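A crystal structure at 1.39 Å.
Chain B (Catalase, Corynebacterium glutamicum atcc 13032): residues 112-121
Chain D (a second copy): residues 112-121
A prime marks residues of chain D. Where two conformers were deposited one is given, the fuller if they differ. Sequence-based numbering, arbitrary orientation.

Chain B 112-121: GEQGSPDTWR
Chain D, residues 112-121: GEQGSPDTWR

Two copies of a loop can meet as near equals and still depart from exact symmetry at the point of contact, as residues 112–121 of this catalase illustrate. Neither stretch contains regular helix or strand. In each, a beta turn spans Glu113 to Ser116, and a type I turn follows from Pro117 to Trp120. The first turn is type II in chain B, with phi/psi of -54/141 at Gln114 and 78/-15 at Gly115, but type I in chain D, with -54/-27 at Gln114′ and -106/1 at Gly115′. Ser116 N donates to Glu113 O, and Ser116′ N to Glu113′ O, each at 3.0 Å.

The turns meet through their third and fourth residues in a reciprocal register: Gly115 CA lies 4.5 Å from Ser116′ CA, and Ser116 CA 4.1 Å from Gly115′ CA. Glu113 to Pro117 and Glu113′ to Pro117′ run in broadly the same sense. A single hydrogen bond crosses, Gly115′ N to Gln114 O (2.9 Å, 150°); its counterpart is absent, Gln114′ O lying 7.2 Å from Gly115 N. CA-H...O contacts run both ways, Ser116 CA to Gly115′ O at 3.4 Å and Ser116′ CA to Gly115 O at 3.5 Å.

Glycine permits this approach. A CB on Gly115 would clash with Glu113′ OE1, and its positive phi independently calls for glycine; on Gly115′, a CB would strike Ser116 CB. The CA-to-CB bonds of Glu113 and Glu113′ point toward the partner; with chi1 m, chi2 p and chi3 5°, Glu113 OE1 lies 3.5 Å from Gly115′ CA and Glu113′ OE1 3.5 Å from Gly115 CA. Their buried carboxylates are hydrogen-bonded elsewhere in the structure. The backbone places Gln114 CB 3.8 Å from Glu113′ CB and Gln114′ CB 3.8 Å from Glu113 CB; chi1 is m in Gln114, between wells (-108°) in Gln114′. Each serine, chi1 p, braces its own turn: Ser116 OG donates to Glu113 O at 2.6 Å, Ser116′ OG to Glu113′ O at 2.7 Å. Pro117 CD and Trp120 CH2 lie 4.3 and 4.4 Å from Gly115′ O, Pro117′ CD and Trp120′ CZ2 4.2 and 4.5 Å from Gly115 O. Altogether 367 Å² is buried between the stretches, both sides summed.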

ATOM      1  N   GLY B 112     -19.654  -8.992  10.757  1.00 11.69           N
ATOM      2  CA  GLY B 112     -19.451  -7.652  11.275  1.00 10.67           C
ATOM      3  C   GLY B 112     -18.030  -7.147  11.158  1.00 10.85           C
ATOM      4  O   GLY B 112     -17.076  -7.924  11.045  1.00 11.25           O
ATOM      5  N   GLU B 113     -17.894  -5.827  11.188  1.00  9.97           N
ATOM      6  CA  GLU B 113     -16.594  -5.181  11.101  1.00  9.11           C
ATOM      7  C   GLU B 113     -15.929  -5.146  12.481  1.00  9.44           C
ATOM      8  O   GLU B 113     -16.507  -5.620  13.466  1.00 10.30           O
ATOM      9  CB  GLU B 113     -16.750  -3.779  10.510  1.00 10.50           C
ATOM     10  CG  GLU B 113     -17.366  -3.766   9.101  1.00 11.26           C
ATOM     11  CD  GLU B 113     -18.884  -3.872   9.085  1.00 13.13           C
ATOM     12  OE1 GLU B 113     -19.509  -3.864  10.169  1.00 13.87           O
ATOM     13  OE2 GLU B 113     -19.457  -3.964   7.969  1.00 14.82           O
ATOM     14  N   GLN B 114     -14.725  -4.579  12.549  0.52  8.74           N
ATOM     15  CA  GLN B 114     -14.073  -4.313  13.833  0.52  8.03           C
ATOM     16  C   GLN B 114     -14.985  -3.489  14.736  0.52  8.99           C
ATOM     17  O   GLN B 114     -15.689  -2.616  14.270  0.52  8.87           O
ATOM     18  CB  GLN B 114     -12.728  -3.608  13.631  0.52 11.40           C
ATOM     19  CG  GLN B 114     -11.608  -4.560  13.230  0.52 14.74           C
ATOM     20  CD  GLN B 114     -10.267  -3.869  13.128  0.52 27.56           C
ATOM     21  OE1 GLN B 114      -9.964  -2.956  13.895  0.52 34.80           O
ATOM     22  NE2 GLN B 114      -9.455  -4.301  12.175  0.52 35.22           N
ATOM     23  N   GLY B 115     -15.010  -3.776  16.029  0.52  9.16           N
ATOM     24  CA  GLY B 115     -15.910  -3.049  16.901  0.52  8.97           C
ATOM     25  C   GLY B 115     -17.368  -3.485  16.855  0.52 10.47           C
ATOM     26  O   GLY B 115     -18.127  -3.109  17.752  0.52 10.53           O
ATOM     27  N   SER B 116     -17.794  -4.250  15.845  1.00 10.54           N
ATOM     28  CA  SER B 116     -19.156  -4.802  15.936  1.00 10.46           C
ATOM     29  C   SER B 116     -19.268  -5.794  17.100  1.00  9.89           C
ATOM     30  O   SER B 116     -18.285  -6.411  17.492  1.00 10.16           O
ATOM     31  CB  SER B 116     -19.572  -5.470  14.618  1.00 10.68           C
ATOM     32  OG  SER B 116     -18.785  -6.618  14.348  1.00 11.14           O
ATOM     33  N   PRO B 117     -20.469  -5.937  17.680  1.00 10.98           N
ATOM     34  CA  PRO B 117     -20.628  -6.825  18.841  1.00  9.83           C
ATOM     35  C   PRO B 117     -20.274  -8.301  18.598  1.00  9.51           C
ATOM     36  O   PRO B 117     -20.622  -8.880  17.555  1.00  9.79           O
ATOM     37  CB  PRO B 117     -22.115  -6.684  19.176  1.00 10.77           C
ATOM     38  CG  PRO B 117     -22.439  -5.285  18.745  1.00 11.77           C
ATOM     39  CD  PRO B 117     -21.675  -5.122  17.451  1.00 12.92           C
ATOM     40  N   ASP B 118     -19.613  -8.908  19.585  1.00  9.11           N
ATOM     41  CA  ASP B 118     -19.298 -10.336  19.570  1.00 10.11           C
ATOM     42  C   ASP B 118     -20.547 -11.214  19.526  1.00  9.81           C
ATOM     43  O   ASP B 118     -20.472 -12.357  19.072  1.00 11.33           O
ATOM     44  CB  ASP B 118     -18.509 -10.746  20.826  1.00  9.93           C
ATOM     45  CG  ASP B 118     -17.104 -10.170  20.895  1.00 10.70           C
ATOM     46  OD1 ASP B 118     -16.517  -9.783  19.864  1.00  9.59           O
ATOM     47  OD2 ASP B 118     -16.555 -10.152  22.023  1.00 10.56           O
ATOM     48  N   THR B 119     -21.676 -10.702  20.028  1.00 11.03           N
ATOM     49  CA  THR B 119     -22.872 -11.528  20.219  1.00 10.72           C
ATOM     50  C   THR B 119     -24.009 -11.250  19.231  1.00 12.48           C
ATOM     51  O   THR B 119     -25.171 -11.572  19.502  1.00 12.45           O
ATOM     52  CB  THR B 119     -23.388 -11.495  21.682  1.00 11.97           C
ATOM     53  OG1 THR B 119     -23.743 -10.155  22.041  1.00 11.90           O
ATOM     54  CG2 THR B 119     -22.312 -12.000  22.626  1.00 11.91           C
ATOM     55  N   TRP B 120     -23.676 -10.664  18.082  1.00 11.28           N
ATOM     56  CA  TRP B 120     -24.580 -10.733  16.940  1.00 10.06           C
ATOM     57  C   TRP B 120     -24.741 -12.205  16.590  1.00 12.08           C
ATOM     58  O   TRP B 120     -23.784 -12.973  16.715  1.00 12.49           O
ATOM     59  CB  TRP B 120     -23.990 -10.016  15.727  1.00 11.64           C
ATOM     60  CG  TRP B 120     -24.148  -8.527  15.728  1.00 11.35           C
ATOM     61  CD1 TRP B 120     -24.742  -7.752  16.691  1.00 12.46           C
ATOM     62  CD2 TRP B 120     -23.710  -7.629  14.702  1.00 11.57           C
ATOM     63  NE1 TRP B 120     -24.700  -6.424  16.317  1.00 12.85           N
ATOM     64  CE2 TRP B 120     -24.064  -6.323  15.107  1.00 12.59           C
ATOM     65  CE3 TRP B 120     -23.042  -7.801  13.483  1.00 11.69           C
ATOM     66  CZ2 TRP B 120     -23.772  -5.193  14.332  1.00 12.79           C
ATOM     67  CZ3 TRP B 120     -22.755  -6.674  12.710  1.00 12.22           C
ATOM     68  CH2 TRP B 120     -23.123  -5.391  13.136  1.00 13.10           C
ATOM     69  N   ARG B 121     -25.937 -12.609  16.162  1.00 12.23           N
ATOM     70  CA  ARG B 121     -26.104 -13.967  15.650  1.00 12.49           C
ATOM     71  C   ARG B 121     -25.177 -14.168  14.462  1.00 10.46           C
ATOM     72  O   ARG B 121     -25.210 -13.390  13.506  1.00 12.01           O
ATOM     73  CB  ARG B 121     -27.544 -14.234  15.213  1.00 11.93           C
ATOM     74  CG  ARG B 121     -27.736 -15.646  14.624  1.00 13.04           C
ATOM     75  CD  ARG B 121     -29.202 -15.962  14.279  1.00 11.83           C
ATOM     76  NE  ARG B 121     -30.057 -15.810  15.453  1.00 12.60           N
ATOM     77  CZ  ARG B 121     -30.174 -16.713  16.422  1.00 11.64           C
ATOM     78  NH1 ARG B 121     -29.541 -17.887  16.350  1.00 12.39           N
ATOM     79  NH2 ARG B 121     -30.947 -16.447  17.464  1.00 14.26           N
TER
ATOM     80  N   GLY D 112     -15.081   4.469  18.339  1.00 10.20           N
ATOM     81  CA  GLY D 112     -15.331   3.117  17.879  1.00 10.61           C
ATOM     82  C   GLY D 112     -14.927   2.868  16.440  1.00  9.57           C
ATOM     83  O   GLY D 112     -14.787   3.787  15.624  1.00 11.26           O
ATOM     84  N   GLU D 113     -14.765   1.592  16.121  1.00  9.78           N
ATOM     85  CA  GLU D 113     -14.356   1.190  14.790  1.00 10.03           C
ATOM     86  C   GLU D 113     -15.581   1.075  13.886  1.00  9.95           C
ATOM     87  O   GLU D 113     -16.707   1.316  14.324  1.00 11.04           O
ATOM     88  CB  GLU D 113     -13.574  -0.124  14.869  1.00 10.02           C
ATOM     89  CG  GLU D 113     -12.312  -0.033  15.743  1.00 10.98           C
ATOM     90  CD  GLU D 113     -12.570  -0.196  17.241  1.00 12.16           C
ATOM     91  OE1 GLU D 113     -13.719  -0.476  17.654  1.00 11.64           O
ATOM     92  OE2 GLU D 113     -11.605  -0.052  18.022  1.00 14.36           O
ATOM     93  N   GLN D 114     -15.340   0.598  12.670  0.58  9.65           N
ATOM     94  CA  GLN D 114     -16.332   0.544  11.604  0.58  9.92           C
ATOM     95  C   GLN D 114     -17.661  -0.142  11.867  0.58 11.37           C
ATOM     96  O   GLN D 114     -18.648   0.165  11.204  0.58 13.82           O
ATOM     97  CB  GLN D 114     -15.724  -0.143  10.399  0.58  9.77           C
ATOM     98  CG  GLN D 114     -15.440   0.789   9.275  0.58 12.19           C
ATOM     99  CD  GLN D 114     -15.110   0.034   8.012  0.58 22.67           C
ATOM    100  OE1 GLN D 114     -14.259  -0.852   8.015  0.58 38.81           O
ATOM    101  NE2 GLN D 114     -15.799   0.363   6.926  0.58 39.01           N
ATOM    102  N   GLY D 115     -17.686  -1.102  12.781  0.58 10.64           N
ATOM    103  CA  GLY D 115     -18.903  -1.859  13.021  0.58 11.13           C
ATOM    104  C   GLY D 115     -19.597  -1.483  14.314  0.58 10.43           C
ATOM    105  O   GLY D 115     -20.644  -2.028  14.666  0.58 11.92           O
ATOM    106  N   SER D 116     -19.025  -0.516  15.014  1.00 10.86           N
ATOM    107  CA  SER D 116     -19.423  -0.207  16.389  1.00 10.09           C
ATOM    108  C   SER D 116     -20.724   0.587  16.388  1.00  9.89           C
ATOM    109  O   SER D 116     -21.034   1.272  15.412  1.00 11.09           O
ATOM    110  CB  SER D 116     -18.323   0.561  17.126  1.00 10.36           C
ATOM    111  OG  SER D 116     -18.080   1.830  16.536  1.00 11.29           O
ATOM    112  N   PRO D 117     -21.498   0.495  17.479  1.00 10.93           N
ATOM    113  CA  PRO D 117     -22.799   1.173  17.533  1.00 11.13           C
ATOM    114  C   PRO D 117     -22.733   2.697  17.430  1.00 11.26           C
ATOM    115  O   PRO D 117     -21.846   3.333  18.026  1.00 12.53           O
ATOM    116  CB  PRO D 117     -23.339   0.765  18.905  1.00 11.66           C
ATOM    117  CG  PRO D 117     -22.750  -0.591  19.128  1.00 13.70           C
ATOM    118  CD  PRO D 117     -21.349  -0.485  18.570  1.00 12.51           C
ATOM    119  N   ASP D 118     -23.669   3.272  16.675  1.00 11.65           N
ATOM    120  CA  ASP D 118     -23.793   4.718  16.534  1.00 11.10           C
ATOM    121  C   ASP D 118     -24.095   5.392  17.871  1.00 12.36           C
ATOM    122  O   ASP D 118     -23.823   6.582  18.045  1.00 11.67           O
ATOM    123  CB  ASP D 118     -24.957   5.080  15.599  1.00 11.03           C
ATOM    124  CG  ASP D 118     -24.717   4.722  14.143  1.00 11.29           C
ATOM    125  OD1 ASP D 118     -23.553   4.608  13.687  1.00 11.15           O
ATOM    126  OD2 ASP D 118     -25.742   4.591  13.429  1.00 11.53           O
ATOM    127  N   THR D 119     -24.703   4.651  18.795  1.00 10.46           N
ATOM    128  CA  THR D 119     -25.209   5.269  20.024  1.00 11.27           C
ATOM    129  C   THR D 119     -24.405   4.946  21.291  1.00 11.83           C
ATOM    130  O   THR D 119     -24.919   5.065  22.409  1.00 13.73           O
ATOM    131  CB  THR D 119     -26.720   4.990  20.243  1.00 11.42           C
ATOM    132  OG1 THR D 119     -26.939   3.579  20.390  1.00 12.22           O
ATOM    133  CG2 THR D 119     -27.538   5.535  19.065  1.00 12.43           C
ATOM    134  N   TRP D 120     -23.145   4.555  21.127  1.00 11.57           N
ATOM    135  CA  TRP D 120     -22.203   4.646  22.241  1.00 11.81           C
ATOM    136  C   TRP D 120     -22.103   6.112  22.637  1.00 10.20           C
ATOM    137  O   TRP D 120     -22.185   6.992  21.771  1.00 12.53           O
ATOM    138  CB  TRP D 120     -20.814   4.187  21.813  1.00 12.04           C
ATOM    139  CG  TRP D 120     -20.617   2.716  21.756  1.00 11.40           C
ATOM    140  CD1 TRP D 120     -21.530   1.742  22.051  1.00 12.29           C
ATOM    141  CD2 TRP D 120     -19.412   2.040  21.382  1.00 10.34           C
ATOM    142  NE1 TRP D 120     -20.961   0.500  21.883  1.00 12.13           N
ATOM    143  CE2 TRP D 120     -19.661   0.656  21.475  1.00 11.90           C
ATOM    144  CE3 TRP D 120     -18.145   2.475  20.977  1.00 10.56           C
ATOM    145  CZ2 TRP D 120     -18.685  -0.301  21.175  1.00 13.57           C
ATOM    146  CZ3 TRP D 120     -17.177   1.528  20.682  1.00 12.20           C
ATOM    147  CH2 TRP D 120     -17.454   0.155  20.782  1.00 12.00           C
ATOM    148  N   ARG D 121     -21.906   6.389  23.925  1.00 10.19           N
ATOM    149  CA  ARG D 121     -21.650   7.760  24.357  1.00 10.53           C
ATOM    150  C   ARG D 121     -20.368   8.242  23.700  1.00 11.09           C
ATOM    151  O   ARG D 121     -19.322   7.597  23.804  1.00 12.94           O
ATOM    152  CB  ARG D 121     -21.521   7.876  25.879  1.00 10.99           C
ATOM    153  CG  ARG D 121     -21.242   9.312  26.333  1.00 11.19           C
ATOM    154  CD  ARG D 121     -21.149   9.451  27.863  1.00 12.48           C
ATOM    155  NE  ARG D 121     -22.391   8.989  28.469  1.00 13.43           N
ATOM    156  CZ  ARG D 121     -23.499   9.721  28.557  1.00 12.48           C
ATOM    157  NH1 ARG D 121     -23.519  10.979  28.122  1.00 11.99           N
ATOM    158  NH2 ARG D 121     -24.594   9.193  29.079  1.00 13.75           N
TER